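Local coordinates for histidinol-phosphatase (Listeria monocytogenes serotype 4b str. H7858, PDB 6NLR), which probably hydrolyses histidinol phosphate to histidinol in histidine biosynthesis, as a PHP-family phosphatase with a trinuclear metal centre, at residues A[151-163]-A[181-194]. Numbering follows the deposited sequence.
Sequences GFEQAQLAYLEGV and HISLCQKFQQFFGE. With MN (manganese (II) ion), chain E.
The phenol oxygen of Tyr159 is gripped from more than one side: Leu184 N donates to Tyr159 OH (3.0 Å, 159° at the hydrogen), and a water lies 2.6 Å from the same OH. That water also accepts a weak bond from His181 ND1, while His181 NE2 binds, at 2.1 Å, the manganese ion it shares with Glu93 and His123. Through this water Tyr159 is linked to the metal-binding imidazole and may help to steady its rotation. Tyrosine suits this place because its ring packs against Cys185 and Val163 while the hydroxyl at the tip meets the loop backbone. With CG anti to the backbone N (chi1 166°), the ring reaches across to the loop, one face against the backbone at Cys185 and the other against Val163 CG2; Cys185 SG meets it obliquely.

Farther along, Gln156 NE2 donates nearly straight to Gln186 OE1 (2.7 Å). Gln186 NE2 in turn donates to Gln189 OE1 (2.8 Å); glutamine suits the site because its amide accepts from the helix and donates within the turn.

Phe152 plugs the far end, where a flat, buried apolar ring fits: Glu194 CG makes a CH-pi contact over one face, a water sits over the other, Gln186 NE2 lies at the edge, and Phe192 packs obliquely, planes 41° apart.

The loop after strand 178-179 is thereby pinned to helix 152-168 within the PHP domain; helix 138-149 and strand 117-127 pack on both, helix 201-217 on the helix side.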
loop_
_atom_site.group_PDB
_atom_site.type_symbol
_atom_site.label_atom_id
_atom_site.label_comp_id
_atom_site.label_asym_id
_atom_site.label_seq_id
_atom_site.Cartn_x
_atom_site.Cartn_y
_atom_site.Cartn_z
ATOM N N GLY A 151 -15.641 -7.687 -15.643
ATOM C CA GLY A 151 -14.580 -8.682 -15.871
ATOM C C GLY A 151 -13.253 -8.228 -15.305
ATOM O O GLY A 151 -13.140 -7.082 -14.840
ATOM N N PHE A 152 -12.275 -9.118 -15.342
ATOM C CA PHE A 152 -10.979 -8.904 -14.659
ATOM C C PHE A 152 -10.289 -7.683 -15.258
ATOM O O PHE A 152 -9.789 -6.841 -14.486
ATOM C CB PHE A 152 -10.098 -10.150 -14.713
ATOM C CG PHE A 152 -8.894 -10.031 -13.818
ATOM C CD1 PHE A 152 -8.984 -10.367 -12.476
ATOM C CD2 PHE A 152 -7.689 -9.536 -14.309
ATOM C CE1 PHE A 152 -7.871 -10.247 -11.653
ATOM C CE2 PHE A 152 -6.582 -9.425 -13.492
ATOM C CZ PHE A 152 -6.677 -9.756 -12.160
ATOM N N GLU A 153 -10.294 -7.563 -16.584
ATOM C CA GLU A 153 -9.611 -6.440 -17.279
ATOM C C GLU A 153 -10.325 -5.118 -16.946
ATOM O O GLU A 153 -9.644 -4.087 -16.699
ATOM C CB GLU A 153 -9.537 -6.676 -18.791
ATOM C CG GLU A 153 -8.874 -5.508 -19.485
ATOM C CD GLU A 153 -8.784 -5.538 -20.993
ATOM O OE1 GLU A 153 -9.200 -6.552 -21.583
ATOM O OE2 GLU A 153 -8.254 -4.544 -21.565
ATOM N N GLN A 154 -11.656 -5.117 -16.994
ATOM C CA GLN A 154 -12.446 -3.902 -16.662
ATOM C C GLN A 154 -12.125 -3.475 -15.215
ATOM O O GLN A 154 -12.013 -2.271 -14.961
ATOM C CB GLN A 154 -13.932 -4.152 -16.885
ATOM C CG GLN A 154 -14.312 -4.324 -18.353
ATOM C CD GLN A 154 -14.395 -5.777 -18.762
ATOM O OE1 GLN A 154 -13.650 -6.624 -18.297
ATOM N NE2 GLN A 154 -15.343 -6.103 -19.623
ATOM N N ALA A 155 -11.953 -4.435 -14.301
ATOM C CA ALA A 155 -11.552 -4.184 -12.898
ATOM C C ALA A 155 -10.149 -3.574 -12.856
ATOM O O ALA A 155 -9.967 -2.606 -12.067
ATOM C CB ALA A 155 -11.630 -5.442 -12.074
ATOM N N GLN A 156 -9.213 -4.091 -13.674
ATOM C CA GLN A 156 -7.830 -3.555 -13.759
ATOM C C GLN A 156 -7.922 -2.070 -14.142
ATOM O O GLN A 156 -7.236 -1.224 -13.524
ATOM C CB GLN A 156 -6.975 -4.263 -14.816
ATOM C CG GLN A 156 -6.522 -5.655 -14.443
ATOM C CD GLN A 156 -5.847 -6.362 -15.594
ATOM O OE1 GLN A 156 -6.356 -6.399 -16.711
ATOM N NE2 GLN A 156 -4.692 -6.946 -15.327
ATOM N N LEU A 157 -8.726 -1.769 -15.157
ATOM C CA LEU A 157 -8.764 -0.395 -15.712
ATOM C C LEU A 157 -9.443 0.545 -14.703
ATOM O O LEU A 157 -8.975 1.696 -14.563
ATOM C CB LEU A 157 -9.470 -0.419 -17.069
ATOM C CG LEU A 157 -8.671 -1.116 -18.163
ATOM C CD1 LEU A 157 -9.520 -1.422 -19.374
ATOM C CD2 LEU A 157 -7.492 -0.261 -18.534
ATOM N N ALA A 158 -10.478 0.081 -13.991
ATOM C CA ALA A 158 -11.123 0.911 -12.942
ATOM C C ALA A 158 -10.120 1.166 -11.799
ATOM O O ALA A 158 -10.024 2.297 -11.288
ATOM C CB ALA A 158 -12.353 0.238 -12.453
ATOM N N TYR A 159 -9.368 0.142 -11.429
ATOM C CA TYR A 159 -8.320 0.228 -10.377
ATOM C C TYR A 159 -7.267 1.265 -10.784
ATOM O O TYR A 159 -6.942 2.182 -9.966
ATOM C CB TYR A 159 -7.713 -1.153 -10.132
ATOM C CG TYR A 159 -6.445 -1.098 -9.331
ATOM C CD1 TYR A 159 -6.484 -0.942 -7.943
ATOM C CD2 TYR A 159 -5.208 -1.146 -9.960
ATOM C CE1 TYR A 159 -5.316 -0.850 -7.206
ATOM C CE2 TYR A 159 -4.039 -1.093 -9.229
ATOM C CZ TYR A 159 -4.086 -0.923 -7.855
ATOM O OH TYR A 159 -2.909 -0.847 -7.151
ATOM N N LEU A 160 -6.750 1.155 -12.007
ATOM C CA LEU A 160 -5.679 2.073 -12.473
ATOM C C LEU A 160 -6.221 3.506 -12.578
ATOM O O LEU A 160 -5.427 4.437 -12.346
ATOM C CB LEU A 160 -5.087 1.569 -13.789
ATOM C CG LEU A 160 -4.318 0.262 -13.666
ATOM C CD1 LEU A 160 -3.838 -0.215 -15.024
ATOM C CD2 LEU A 160 -3.142 0.410 -12.732
ATOM N N GLU A 161 -7.496 3.700 -12.913
ATOM C CA GLU A 161 -8.094 5.058 -12.920
ATOM C C GLU A 161 -8.027 5.620 -11.490
ATOM O O GLU A 161 -7.682 6.807 -11.334
ATOM C CB GLU A 161 -9.526 5.054 -13.456
ATOM C CG GLU A 161 -10.204 6.423 -13.371
ATOM C CD GLU A 161 -9.474 7.557 -14.095
ATOM O OE1 GLU A 161 -8.826 7.278 -15.156
ATOM O OE2 GLU A 161 -9.526 8.715 -13.595
ATOM N N GLY A 162 -8.326 4.793 -10.470
ATOM C CA GLY A 162 -8.215 5.181 -9.049
ATOM C C GLY A 162 -6.785 5.563 -8.683
ATOM O O GLY A 162 -6.586 6.562 -7.953
ATOM N N VAL A 163 -5.814 4.776 -9.131
ATOM C CA VAL A 163 -4.364 5.029 -8.868
ATOM C C VAL A 163 -3.999 6.387 -9.472
ATOM O O VAL A 163 -3.384 7.196 -8.785
ATOM C CB VAL A 163 -3.482 3.895 -9.426
ATOM C CG1 VAL A 163 -2.004 4.251 -9.338
ATOM C CG2 VAL A 163 -3.782 2.572 -8.716
ATOM N N HIS A 181 1.884 -0.213 -3.645
ATOM C CA HIS A 181 1.593 -1.443 -4.441
ATOM C C HIS A 181 0.672 -1.162 -5.640
ATOM O O HIS A 181 -0.487 -1.602 -5.591
ATOM C CB HIS A 181 1.016 -2.530 -3.510
ATOM C CG HIS A 181 0.008 -2.047 -2.513
ATOM N ND1 HIS A 181 -1.122 -1.324 -2.895
ATOM C CD2 HIS A 181 -0.066 -2.218 -1.161
ATOM C CE1 HIS A 181 -1.851 -1.067 -1.806
ATOM N NE2 HIS A 181 -1.224 -1.598 -0.722
ATOM N N ILE A 182 1.172 -0.559 -6.733
ATOM C CA ILE A 182 0.284 -0.037 -7.817
ATOM C C ILE A 182 -0.205 -1.124 -8.795
ATOM O O ILE A 182 -0.676 -0.739 -9.882
ATOM C CB ILE A 182 0.924 1.122 -8.593
ATOM C CG1 ILE A 182 2.198 0.705 -9.331
ATOM C CG2 ILE A 182 1.127 2.322 -7.688
ATOM C CD1 ILE A 182 2.575 1.665 -10.456
ATOM N N SER A 183 -0.159 -2.408 -8.460
ATOM C CA SER A 183 -0.842 -3.459 -9.259
ATOM C C SER A 183 -1.640 -4.372 -8.318
ATOM O O SER A 183 -1.678 -5.612 -8.566
ATOM C CB SER A 183 0.149 -4.236 -10.095
ATOM O OG SER A 183 1.106 -4.889 -9.260
ATOM N N LEU A 184 -2.261 -3.788 -7.292
ATOM C CA LEU A 184 -3.003 -4.552 -6.246
ATOM C C LEU A 184 -4.203 -5.278 -6.879
ATOM O O LEU A 184 -4.696 -6.230 -6.275
ATOM C CB LEU A 184 -3.466 -3.621 -5.121
ATOM C CG LEU A 184 -4.013 -4.343 -3.880
ATOM C CD1 LEU A 184 -2.887 -5.063 -3.135
ATOM C CD2 LEU A 184 -4.699 -3.357 -2.951
ATOM N N CYS A 185 -4.650 -4.842 -8.053
ATOM C CA CYS A 185 -5.683 -5.518 -8.886
ATOM C C CYS A 185 -5.226 -6.932 -9.295
ATOM O O CYS A 185 -6.097 -7.686 -9.782
ATOM C CB CYS A 185 -6.016 -4.686 -10.122
ATOM S SG CYS A 185 -4.598 -4.333 -11.211
ATOM N N GLN A 186 -3.969 -7.314 -9.043
ATOM C CA GLN A 186 -3.435 -8.675 -9.372
ATOM C C GLN A 186 -3.389 -9.587 -8.136
ATOM O O GLN A 186 -2.957 -10.741 -8.267
ATOM C CB GLN A 186 -2.040 -8.583 -10.005
ATOM C CG GLN A 186 -1.974 -7.655 -11.209
ATOM C CD GLN A 186 -2.958 -7.987 -12.306
ATOM O OE1 GLN A 186 -3.691 -7.122 -12.789
ATOM N NE2 GLN A 186 -2.986 -9.255 -12.718
ATOM N N LYS A 187 -3.846 -9.120 -6.972
ATOM C CA LYS A 187 -3.687 -9.900 -5.717
ATOM C C LYS A 187 -4.403 -11.251 -5.824
ATOM O O LYS A 187 -3.884 -12.221 -5.240
ATOM C CB LYS A 187 -4.182 -9.133 -4.495
ATOM C CG LYS A 187 -4.055 -9.915 -3.197
ATOM C CD LYS A 187 -4.367 -9.115 -1.976
ATOM C CE LYS A 187 -4.252 -9.921 -0.696
ATOM N NZ LYS A 187 -4.547 -9.039 0.454
ATOM N N PHE A 188 -5.534 -11.348 -6.547
ATOM C CA PHE A 188 -6.309 -12.617 -6.652
ATOM C C PHE A 188 -6.307 -13.123 -8.090
ATOM O O PHE A 188 -7.208 -13.892 -8.485
ATOM C CB PHE A 188 -7.710 -12.394 -6.102
ATOM C CG PHE A 188 -7.711 -11.916 -4.675
ATOM C CD1 PHE A 188 -7.139 -12.685 -3.659
ATOM C CD2 PHE A 188 -8.242 -10.681 -4.360
ATOM C CE1 PHE A 188 -7.112 -12.220 -2.354
ATOM C CE2 PHE A 188 -8.252 -10.239 -3.049
ATOM C CZ PHE A 188 -7.686 -11.005 -2.058
ATOM N N GLN A 189 -5.299 -12.686 -8.839
ATOM C CA GLN A 189 -5.026 -13.038 -10.254
ATOM C C GLN A 189 -5.508 -14.450 -10.612
ATOM O O GLN A 189 -6.286 -14.641 -11.586
ATOM C CB GLN A 189 -3.505 -13.119 -10.361
ATOM C CG GLN A 189 -2.984 -12.307 -11.482
ATOM C CD GLN A 189 -1.503 -12.121 -11.373
ATOM O OE1 GLN A 189 -1.053 -11.147 -11.912
ATOM N NE2 GLN A 189 -0.761 -13.023 -10.729
ATOM N N GLN A 190 -4.982 -15.426 -9.888
ATOM C CA GLN A 190 -5.056 -16.852 -10.302
ATOM C C GLN A 190 -6.491 -17.348 -10.083
ATOM O O GLN A 190 -6.882 -18.286 -10.772
ATOM C CB GLN A 190 -3.957 -17.653 -9.598
ATOM C CG GLN A 190 -2.524 -17.142 -9.877
ATOM C CD GLN A 190 -1.878 -17.319 -11.261
ATOM O OE1 GLN A 190 -2.450 -17.824 -12.250
ATOM N NE2 GLN A 190 -0.622 -16.883 -11.350
ATOM N N PHE A 191 -7.273 -16.702 -9.211
ATOM C CA PHE A 191 -8.707 -17.042 -8.988
ATOM C C PHE A 191 -9.480 -16.798 -10.291
ATOM O O PHE A 191 -10.475 -17.483 -10.542
ATOM C CB PHE A 191 -9.320 -16.235 -7.847
ATOM C CG PHE A 191 -10.720 -16.663 -7.454
ATOM C CD1 PHE A 191 -10.922 -17.764 -6.633
ATOM C CD2 PHE A 191 -11.832 -15.928 -7.862
ATOM C CE1 PHE A 191 -12.210 -18.135 -6.268
ATOM C CE2 PHE A 191 -13.119 -16.315 -7.510
ATOM C CZ PHE A 191 -13.303 -17.411 -6.702
ATOM N N PHE A 192 -8.998 -15.884 -11.126
ATOM C CA PHE A 192 -9.665 -15.513 -12.395
ATOM C C PHE A 192 -8.920 -16.087 -13.598
ATOM O O PHE A 192 -9.323 -15.733 -14.712
ATOM C CB PHE A 192 -9.768 -13.986 -12.487
ATOM C CG PHE A 192 -10.496 -13.369 -11.327
ATOM C CD1 PHE A 192 -9.817 -12.998 -10.177
ATOM C CD2 PHE A 192 -11.879 -13.236 -11.364
ATOM C CE1 PHE A 192 -10.508 -12.471 -9.093
ATOM C CE2 PHE A 192 -12.558 -12.739 -10.271
ATOM C CZ PHE A 192 -11.878 -12.337 -9.148
ATOM N N GLY A 193 -7.896 -16.935 -13.381
ATOM C CA GLY A 193 -7.129 -17.538 -14.482
ATOM C C GLY A 193 -6.341 -16.470 -15.224
ATOM O O GLY A 193 -6.145 -16.593 -16.449
ATOM N N GLU A 194 -5.890 -15.461 -14.484
ATOM C CA GLU A 194 -5.129 -14.307 -14.997
ATOM C C GLU A 194 -3.739 -14.338 -14.373
ATOM O O GLU A 194 -3.562 -14.937 -13.275
ATOM C CB GLU A 194 -5.820 -13.002 -14.604
ATOM C CG GLU A 194 -7.145 -12.783 -15.304
ATOM C CD GLU A 194 -7.053 -12.403 -16.770
ATOM O OE1 GLU A 194 -5.914 -12.231 -17.292
ATOM O OE2 GLU A 194 -8.121 -12.352 -17.407
HETATM MN MN MN E . -1.957 -1.615 1.283
HETATM O O HOH W 1 -8.408 -6.816 -11.483
HETATM O O HOH W 2 -3.221 -0.045 -4.737
HETATM O O HOH W 3 -2.682 -3.637 0.399
HETATM O O HOH W 4 -0.416 -2.333 1.874
#